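Local coordinates for protein leukotriene A-4 hydrolase (Saccharomyces cerevisiae, PDB 2XQ0) that preferentially cleaves di- and tripeptides as a zinc-dependent M1-family aminopeptidase and has low epoxide hydrolase activity in vitro, at residues S23-F28 and F158-V163; E66-T71 and G98-I103. All coordinates share one frame; numbering follows the deposited sequence.

Contact 1 of 2, residues S23-F28 and F158-V163; sequences SNYKDF and FDTPSV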
ATOM      1  N   SER A  23      -8.464  18.650  13.241  1.00 22.31           N
ATOM      2  CA  SER A  23      -7.513  19.290  14.147  1.00 27.46           C
ATOM      3  C   SER A  23      -7.198  20.717  13.693  1.00 28.92           C
ATOM      4  O   SER A  23      -7.439  21.074  12.541  1.00 32.40           O
ATOM      5  CB  SER A  23      -6.225  18.479  14.248  1.00 22.97           C
ATOM      6  OG  SER A  23      -5.436  18.640  13.084  1.00 24.58           O
ATOM      7  N   ASN A  24      -6.678  21.547  14.592  1.00 28.32           N
ATOM      8  CA  ASN A  24      -6.268  22.878  14.146  1.00 31.93           C
ATOM      9  C   ASN A  24      -4.758  22.943  14.029  1.00 25.46           C
ATOM     10  O   ASN A  24      -4.080  23.719  14.702  1.00 34.01           O
ATOM     11  CB  ASN A  24      -6.867  24.015  14.990  1.00 32.18           C
ATOM     12  CG  ASN A  24      -6.589  23.885  16.486  1.00 30.73           C
ATOM     13  OD1 ASN A  24      -6.033  22.898  16.971  1.00 26.63           O
ATOM     14  ND2 ASN A  24      -7.005  24.903  17.228  1.00 29.55           N
ATOM     15  N   TYR A  25      -4.245  22.108  13.141  1.00 20.07           N
ATOM     16  CA  TYR A  25      -2.815  21.878  13.056  1.00 17.52           C
ATOM     17  C   TYR A  25      -2.024  23.079  12.549  1.00 25.80           C
ATOM     18  O   TYR A  25      -0.840  23.215  12.859  1.00 34.73           O
ATOM     19  CB  TYR A  25      -2.529  20.665  12.176  1.00 18.62           C
ATOM     20  CG  TYR A  25      -2.822  20.875  10.707  1.00 23.21           C
ATOM     21  CD1 TYR A  25      -1.804  21.211   9.818  1.00 21.79           C
ATOM     22  CD2 TYR A  25      -4.117  20.756  10.209  1.00 21.63           C
ATOM     23  CE1 TYR A  25      -2.061  21.388   8.463  1.00 19.63           C
ATOM     24  CE2 TYR A  25      -4.384  20.943   8.861  1.00 23.01           C
ATOM     25  CZ  TYR A  25      -3.345  21.239   7.992  1.00 24.40           C
ATOM     26  OH  TYR A  25      -3.603  21.403   6.655  1.00 23.63           O
ATOM     27  N   LYS A  26      -2.648  23.946  11.766  1.00 25.23           N
ATOM     28  CA  LYS A  26      -1.929  25.130  11.288  1.00 31.15           C
ATOM     29  C   LYS A  26      -1.558  26.060  12.451  1.00 38.56           C
ATOM     30  O   LYS A  26      -0.760  26.983  12.285  1.00 40.95           O
ATOM     31  CB  LYS A  26      -2.766  25.918  10.276  1.00 32.55           C
ATOM     32  CG  LYS A  26      -3.093  25.204   8.979  1.00 29.72           C
ATOM     33  CD  LYS A  26      -1.860  24.981   8.117  1.00 35.29           C
ATOM     34  CE  LYS A  26      -2.249  24.722   6.656  1.00 43.62           C
ATOM     35  NZ  LYS A  26      -1.066  24.391   5.798  1.00 40.23           N
ATOM     36  N   ASP A  27      -2.145  25.829  13.624  1.00 33.53           N
ATOM     37  CA  ASP A  27      -1.999  26.757  14.746  1.00 35.87           C
ATOM     38  C   ASP A  27      -0.885  26.364  15.701  1.00 41.02           C
ATOM     39  O   ASP A  27      -0.599  27.085  16.655  1.00 41.27           O
ATOM     40  CB  ASP A  27      -3.301  26.846  15.540  1.00 39.09           C
ATOM     41  CG  ASP A  27      -4.414  27.524  14.767  1.00 44.62           C
ATOM     42  OD1 ASP A  27      -4.117  28.182  13.756  1.00 42.39           O
ATOM     43  OD2 ASP A  27      -5.589  27.398  15.173  1.00 51.78           O
ATOM     44  N   PHE A  28      -0.279  25.209  15.466  1.00 37.01           N
ATOM     45  CA  PHE A  28       0.730  24.685  16.371  1.00 34.79           C
ATOM     46  C   PHE A  28       1.857  24.026  15.604  1.00 36.22           C
ATOM     47  O   PHE A  28       1.673  23.581  14.472  1.00 37.70           O
ATOM     48  CB  PHE A  28       0.121  23.640  17.312  1.00 28.73           C
ATOM     49  CG  PHE A  28      -1.035  24.146  18.112  1.00 35.82           C
ATOM     50  CD1 PHE A  28      -0.833  24.743  19.343  1.00 34.48           C
ATOM     51  CD2 PHE A  28      -2.332  24.024  17.633  1.00 35.02           C
ATOM     52  CE1 PHE A  28      -1.900  25.212  20.084  1.00 41.53           C
ATOM     53  CE2 PHE A  28      -3.405  24.500  18.367  1.00 38.00           C
ATOM     54  CZ  PHE A  28      -3.190  25.086  19.598  1.00 37.81           C
ATOM     55  N   PHE A 158      -2.715  15.142  15.774  1.00 23.56           N
ATOM     56  CA  PHE A 158      -2.972  15.931  14.573  1.00 26.22           C
ATOM     57  C   PHE A 158      -2.825  14.964  13.405  1.00 28.62           C
ATOM     58  O   PHE A 158      -1.737  14.822  12.836  1.00 31.67           O
ATOM     59  CB  PHE A 158      -1.953  17.047  14.459  1.00 24.93           C
ATOM     60  CG  PHE A 158      -2.031  18.062  15.564  1.00 31.53           C
ATOM     61  CD1 PHE A 158      -3.080  18.963  15.626  1.00 29.07           C
ATOM     62  CD2 PHE A 158      -1.051  18.127  16.532  1.00 38.08           C
ATOM     63  CE1 PHE A 158      -3.149  19.910  16.634  1.00 34.13           C
ATOM     64  CE2 PHE A 158      -1.118  19.083  17.542  1.00 38.85           C
ATOM     65  CZ  PHE A 158      -2.171  19.972  17.591  1.00 31.52           C
ATOM     66  N   ASP A 159      -3.909  14.268  13.073  1.00 22.85           N
ATOM     67  CA  ASP A 159      -3.871  13.161  12.107  1.00 23.93           C
ATOM     68  C   ASP A 159      -3.917  13.655  10.660  1.00 20.24           C
ATOM     69  O   ASP A 159      -4.896  13.427   9.927  1.00 20.04           O
ATOM     70  CB  ASP A 159      -5.010  12.156  12.372  1.00 26.13           C
ATOM     71  CG  ASP A 159      -4.845  10.855  11.594  1.00 24.41           C
ATOM     72  OD1 ASP A 159      -3.788  10.654  10.956  1.00 24.46           O
ATOM     73  OD2 ASP A 159      -5.774  10.010  11.625  1.00 20.00           O
ATOM     74  N   THR A 160      -2.841  14.322  10.251  1.00 20.63           N
ATOM     75  CA  THR A 160      -2.704  14.800   8.874  1.00 19.42           C
ATOM     76  C   THR A 160      -1.266  14.563   8.401  1.00 17.31           C
ATOM     77  O   THR A 160      -0.326  14.640   9.189  1.00 21.97           O
ATOM     78  CB  THR A 160      -3.120  16.306   8.738  1.00 26.86           C
ATOM     79  OG1 THR A 160      -2.586  16.853   7.530  1.00 19.45           O
ATOM     80  CG2 THR A 160      -2.620  17.118   9.901  1.00 33.51           C
ATOM     81  N   PRO A 161      -1.091  14.239   7.116  1.00 18.03           N
ATOM     82  CA  PRO A 161       0.289  14.030   6.663  1.00 20.10           C
ATOM     83  C   PRO A 161       1.080  15.344   6.576  1.00 24.79           C
ATOM     84  O   PRO A 161       2.298  15.305   6.379  1.00 21.84           O
ATOM     85  CB  PRO A 161       0.120  13.355   5.303  1.00 15.92           C
ATOM     86  CG  PRO A 161      -1.289  13.676   4.862  1.00 20.16           C
ATOM     87  CD  PRO A 161      -2.092  13.770   6.138  1.00 18.59           C
ATOM     88  N   SER A 162       0.399  16.479   6.760  1.00 19.61           N
ATOM     89  CA  SER A 162       1.066  17.772   6.897  1.00 22.00           C
ATOM     90  C   SER A 162       1.844  17.911   8.198  1.00 25.53           C
ATOM     91  O   SER A 162       2.751  18.733   8.288  1.00 26.08           O
ATOM     92  CB  SER A 162       0.071  18.939   6.785  1.00 28.40           C
ATOM     93  OG  SER A 162      -0.300  19.170   5.440  1.00 28.96           O
ATOM     94  N   VAL A 163       1.498  17.122   9.214  1.00 21.56           N
ATOM     95  CA  VAL A 163       2.201  17.227  10.493  1.00 23.16           C
ATOM     96  C   VAL A 163       3.182  16.079  10.668  1.00 25.84           C
ATOM     97  O   VAL A 163       2.775  14.928  10.624  1.00 21.46           O
ATOM     98  CB  VAL A 163       1.202  17.258  11.667  1.00 21.49           C
ATOM     99  CG1 VAL A 163       1.925  17.232  13.022  1.00 22.60           C
ATOM    100  CG2 VAL A 163       0.320  18.500  11.556  1.00 16.88           C
TER
HETATM  101  O   HOH W   1      -1.562  21.581   4.829  1.00 28.29           O

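Contact 2 of 2, residues E66-T71 and G98-I103; sequences ELHLDT and GSRLVI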
ATOM      1  N   GLU A  66      -7.979  27.247  21.774  1.00 56.83           N
ATOM      2  CA  GLU A  66      -8.220  25.835  22.015  1.00 53.52           C
ATOM      3  C   GLU A  66      -7.311  24.964  21.166  1.00 36.27           C
ATOM      4  O   GLU A  66      -6.893  25.365  20.079  1.00 30.89           O
ATOM      5  CB  GLU A  66      -9.672  25.485  21.696  1.00 52.93           C
ATOM      6  CG  GLU A  66     -10.685  25.963  22.714  1.00 55.20           C
ATOM      7  CD  GLU A  66     -12.111  25.747  22.244  1.00 54.86           C
ATOM      8  OE1 GLU A  66     -13.036  25.807  23.088  1.00 54.30           O
ATOM      9  OE2 GLU A  66     -12.304  25.514  21.030  1.00 46.26           O
ATOM     10  N   LEU A  67      -7.012  23.779  21.685  1.00 28.24           N
ATOM     11  CA  LEU A  67      -6.389  22.705  20.918  1.00 30.11           C
ATOM     12  C   LEU A  67      -7.533  21.880  20.380  1.00 27.82           C
ATOM     13  O   LEU A  67      -8.456  21.569  21.125  1.00 29.42           O
ATOM     14  CB  LEU A  67      -5.590  21.785  21.838  1.00 41.32           C
ATOM     15  CG  LEU A  67      -4.070  21.806  21.982  1.00 46.23           C
ATOM     16  CD1 LEU A  67      -3.379  21.649  20.632  1.00 29.11           C
ATOM     17  CD2 LEU A  67      -3.618  23.063  22.692  1.00 53.81           C
ATOM     18  N   HIS A  68      -7.473  21.515  19.104  1.00 26.51           N
ATOM     19  CA  HIS A  68      -8.443  20.607  18.518  1.00 22.14           C
ATOM     20  C   HIS A  68      -7.644  19.424  17.979  1.00 28.28           C
ATOM     21  O   HIS A  68      -6.775  19.597  17.118  1.00 24.12           O
ATOM     22  CB  HIS A  68      -9.164  21.252  17.336  1.00 25.85           C
ATOM     23  CG  HIS A  68     -10.074  22.378  17.708  1.00 31.67           C
ATOM     24  ND1 HIS A  68     -10.687  23.174  16.767  1.00 20.73           N
ATOM     25  CD2 HIS A  68     -10.467  22.851  18.916  1.00 28.85           C
ATOM     26  CE1 HIS A  68     -11.428  24.084  17.374  1.00 26.84           C
ATOM     27  NE2 HIS A  68     -11.310  23.908  18.679  1.00 31.85           N
ATOM     28  N   LEU A  69      -7.926  18.228  18.480  1.00 21.36           N
ATOM     29  CA  LEU A  69      -7.258  17.025  17.965  1.00 22.12           C
ATOM     30  C   LEU A  69      -8.266  16.047  17.358  1.00 23.12           C
ATOM     31  O   LEU A  69      -9.473  16.106  17.649  1.00 20.42           O
ATOM     32  CB  LEU A  69      -6.416  16.333  19.051  1.00 24.34           C
ATOM     33  CG  LEU A  69      -5.240  17.053  19.742  1.00 31.88           C
ATOM     34  CD1 LEU A  69      -4.429  16.101  20.616  1.00 29.65           C
ATOM     35  CD2 LEU A  69      -4.315  17.694  18.767  1.00 35.54           C
ATOM     36  N   ASP A  70      -7.755  15.157  16.506  1.00 23.57           N
ATOM     37  CA  ASP A  70      -8.540  14.125  15.844  1.00 23.36           C
ATOM     38  C   ASP A  70      -8.632  12.952  16.806  1.00 24.38           C
ATOM     39  O   ASP A  70      -7.658  12.634  17.461  1.00 23.18           O
ATOM     40  CB  ASP A  70      -7.780  13.620  14.602  1.00 17.75           C
ATOM     41  CG  ASP A  70      -7.817  14.592  13.430  1.00 25.67           C
ATOM     42  OD1 ASP A  70      -8.929  14.882  12.948  1.00 23.72           O
ATOM     43  OD2 ASP A  70      -6.729  15.010  12.948  1.00 22.43           O
ATOM     44  N   THR A  71      -9.792  12.314  16.889  1.00 17.59           N
ATOM     45  CA  THR A  71      -9.921  11.016  17.541  1.00 20.68           C
ATOM     46  C   THR A  71     -11.005  10.286  16.798  1.00 24.49           C
ATOM     47  O   THR A  71     -11.821  10.921  16.125  1.00 22.27           O
ATOM     48  CB  THR A  71     -10.340  11.097  19.044  1.00 27.38           C
ATOM     49  OG1 THR A  71     -11.738  11.400  19.155  1.00 32.78           O
ATOM     50  CG2 THR A  71      -9.530  12.128  19.789  1.00 24.11           C
ATOM     51  N   GLY A  98     -14.602  11.518  12.197  1.00 16.61           N
ATOM     52  CA  GLY A  98     -14.481  11.154  13.604  1.00 20.11           C
ATOM     53  C   GLY A  98     -14.945  12.191  14.625  1.00 20.54           C
ATOM     54  O   GLY A  98     -15.802  13.046  14.343  1.00 25.81           O
ATOM     55  N   SER A  99     -14.372  12.113  15.829  1.00 22.77           N
ATOM     56  CA  SER A  99     -14.815  12.924  16.959  1.00 24.52           C
ATOM     57  C   SER A  99     -13.728  13.912  17.339  1.00 26.90           C
ATOM     58  O   SER A  99     -12.667  13.527  17.800  1.00 30.03           O
ATOM     59  CB  SER A  99     -15.140  12.033  18.171  1.00 23.36           C
ATOM     60  OG  SER A  99     -16.175  11.109  17.870  1.00 25.82           O
ATOM     61  N   ARG A 100     -13.988  15.197  17.159  1.00 27.84           N
ATOM     62  CA  ARG A 100     -12.985  16.191  17.502  1.00 20.43           C
ATOM     63  C   ARG A 100     -12.816  16.262  19.017  1.00 22.90           C
ATOM     64  O   ARG A 100     -13.794  16.303  19.753  1.00 23.84           O
ATOM     65  CB  ARG A 100     -13.383  17.563  16.949  1.00 21.74           C
ATOM     66  CG  ARG A 100     -12.397  18.675  17.294  1.00 23.81           C
ATOM     67  CD  ARG A 100     -12.925  20.050  16.825  1.00 23.37           C
ATOM     68  NE  ARG A 100     -12.768  20.253  15.387  1.00 26.01           N
ATOM     69  CZ  ARG A 100     -13.772  20.472  14.544  1.00 30.31           C
ATOM     70  NH1 ARG A 100     -15.013  20.518  14.993  1.00 29.91           N
ATOM     71  NH2 ARG A 100     -13.535  20.649  13.249  1.00 32.04           N
ATOM     72  N   LEU A 101     -11.568  16.292  19.479  1.00 23.37           N
ATOM     73  CA  LEU A 101     -11.279  16.461  20.893  1.00 24.40           C
ATOM     74  C   LEU A 101     -10.875  17.906  21.095  1.00 28.27           C
ATOM     75  O   LEU A 101      -9.957  18.390  20.445  1.00 26.54           O
ATOM     76  CB  LEU A 101     -10.130  15.548  21.325  1.00 22.13           C
ATOM     77  CG  LEU A 101      -9.443  15.873  22.655  1.00 25.99           C
ATOM     78  CD1 LEU A 101     -10.417  15.717  23.851  1.00 25.72           C
ATOM     79  CD2 LEU A 101      -8.203  14.982  22.843  1.00 25.03           C
ATOM     80  N   VAL A 102     -11.552  18.593  22.003  1.00 24.39           N
ATOM     81  CA  VAL A 102     -11.356  20.028  22.165  1.00 24.72           C
ATOM     82  C   VAL A 102     -10.755  20.291  23.536  1.00 33.16           C
ATOM     83  O   VAL A 102     -11.306  19.873  24.555  1.00 31.87           O
ATOM     84  CB  VAL A 102     -12.683  20.766  22.047  1.00 30.21           C
ATOM     85  CG1 VAL A 102     -12.503  22.251  22.386  1.00 33.58           C
ATOM     86  CG2 VAL A 102     -13.264  20.564  20.632  1.00 22.42           C
ATOM     87  N   ILE A 103      -9.618  20.970  23.558  1.00 29.46           N
ATOM     88  CA  ILE A 103      -8.882  21.164  24.797  1.00 32.72           C
ATOM     89  C   ILE A 103      -8.647  22.648  25.020  1.00 27.87           C
ATOM     90  O   ILE A 103      -8.231  23.355  24.111  1.00 29.79           O
ATOM     91  CB  ILE A 103      -7.513  20.438  24.765  1.00 29.03           C
ATOM     92  CG1 ILE A 103      -7.702  18.939  24.528  1.00 24.10           C
ATOM     93  CG2 ILE A 103      -6.755  20.677  26.073  1.00 30.54           C
ATOM     94  CD1 ILE A 103      -6.410  18.193  24.111  1.00 27.71           C
TER

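Contact 1 of 2, residues S23-F28 and F158-V163
Ser-23 and Phe-158 bring the two loops nearest, their CA atoms 5.7 Å apart, and no hydrogen bond joins the segments directly. Residues 25-27 form a short 3-10 segment; Thr-160 to Val-163 make a type I turn. Thr-160 OG1 accepts from Ser-162 N, an ST turn, and is also hydrogen-bonded to Asp-18 OD2. Tyr-25 and Phe-158 carry much of the packing between them. A chi1 of 70° puts Tyr-25 CG on the side of residues 158-163, 3.8 Å from Thr-160 CG2. That methyl sits over one ring face, a CH-pi contact 18° off the normal; Lys-26 CG covers the opposite face. Tyr-25 CB meets Val-163 CG2 at 3.6 Å and also packs on Phe-158 CD1. Ser-23 CB lies at the Phe-158 ring edge, 3.5 Å from CD1, and the Phe-158 and Phe-28 side chains cross at about a right angle. One water joins Tyr-25 OH (2.7 Å), Lys-26 NZ and Ser-162 OG; Tyr-25 OH also bonds Asp-18 N, and Ser-162 OG bonds Cys-315 O. An alanine here would probably leave Thr-160 CG2 without its aromatic face, and the water and Asp-18 N without the phenol oxygen. Apolar packing plus one water thus joins the loops leading into strands 28-40 and 165-172 of the M1 N-terminal domain.

Contact 2 of 2, residues E66-T71 and G98-I103
Gly-98 CA lies 3.7 Å from Thr-71 O. At its backbone angles a CB would be jammed against the preceding carbonyl oxygen, and it would also run into Thr-71 O. Ser-99 follows with the polar grip: its N donates to Thr-71 O at 2.8 Å, and its O accepts from Thr-71 OG1 at 2.7 Å, with only a weak bond from Thr-71 N. The hydroxyl is placed there by a chi1 of 76°, which sets Thr-71 OG1 between the backbone N and the carbonyl carbon, leaving CG2 against Leu-101 CB.

Arg-100 sends its aliphatic chain over the His-68 ring: CD lies over one face, 4.0 Å from the centroid, a CH-pi contact, and the guanidinium plane is turned 47° from the ring. Its polar end is held outside the pair, NE by Leu-22 O and NH1 by a salt bridge to Glu-91. Leu-101 pairs with Leu-69 through two backbone bonds, its N reaching Leu-69 O at 2.8 Å. Val-102, in the non-hydrogen-bonded pair with His-68, lays CG2 beside His-68 CD2 and sets CG1 3.5 Å from Glu-66 CD. Glu-66 OE2 in turn accepts from His-68 NE2 at 3.0 Å; OE2 lies nearly in the ring plane and is met on its anti side, somewhat out of the carboxylate plane, which should fix the ring's rotation. Ile-103 closes the pairing with Leu-67, their CB atoms 3.8 Å apart.

The strands run antiparallel, axes at 161°. Strand 66-69 is an edge strand of the M1 N-terminal domain's ten-stranded mixed sheet, and 101-104 lies between it and 84-90; Leu-67, Leu-69, Leu-101 and Ile-103 share the face that packs on strand 111-120 of the same sheet.

Contact 2 is nested in the chain between the two halves of contact 1, and the two centres lie about 11 Å apart on the same side of the chain's centre. They meet directly: Asn-24 ND2 is 2.9 Å from Glu-66 O and Asp-159 N is 2.9 Å from Asp-70 OD2, both probable hydrogen bonds, while Phe-158 CE1 packs on Leu-69 CD2 at 3.3 Å. The loops of contact 1 therefore cover the strand edge of contact 2. No residue of either contact is a zinc ligand or lines the bestatin pocket; from substrate-binding residues the side chains stand about 12 Å (Thr-160 to Glu-147) and about 11 Å (Asp-70 to Leu-146).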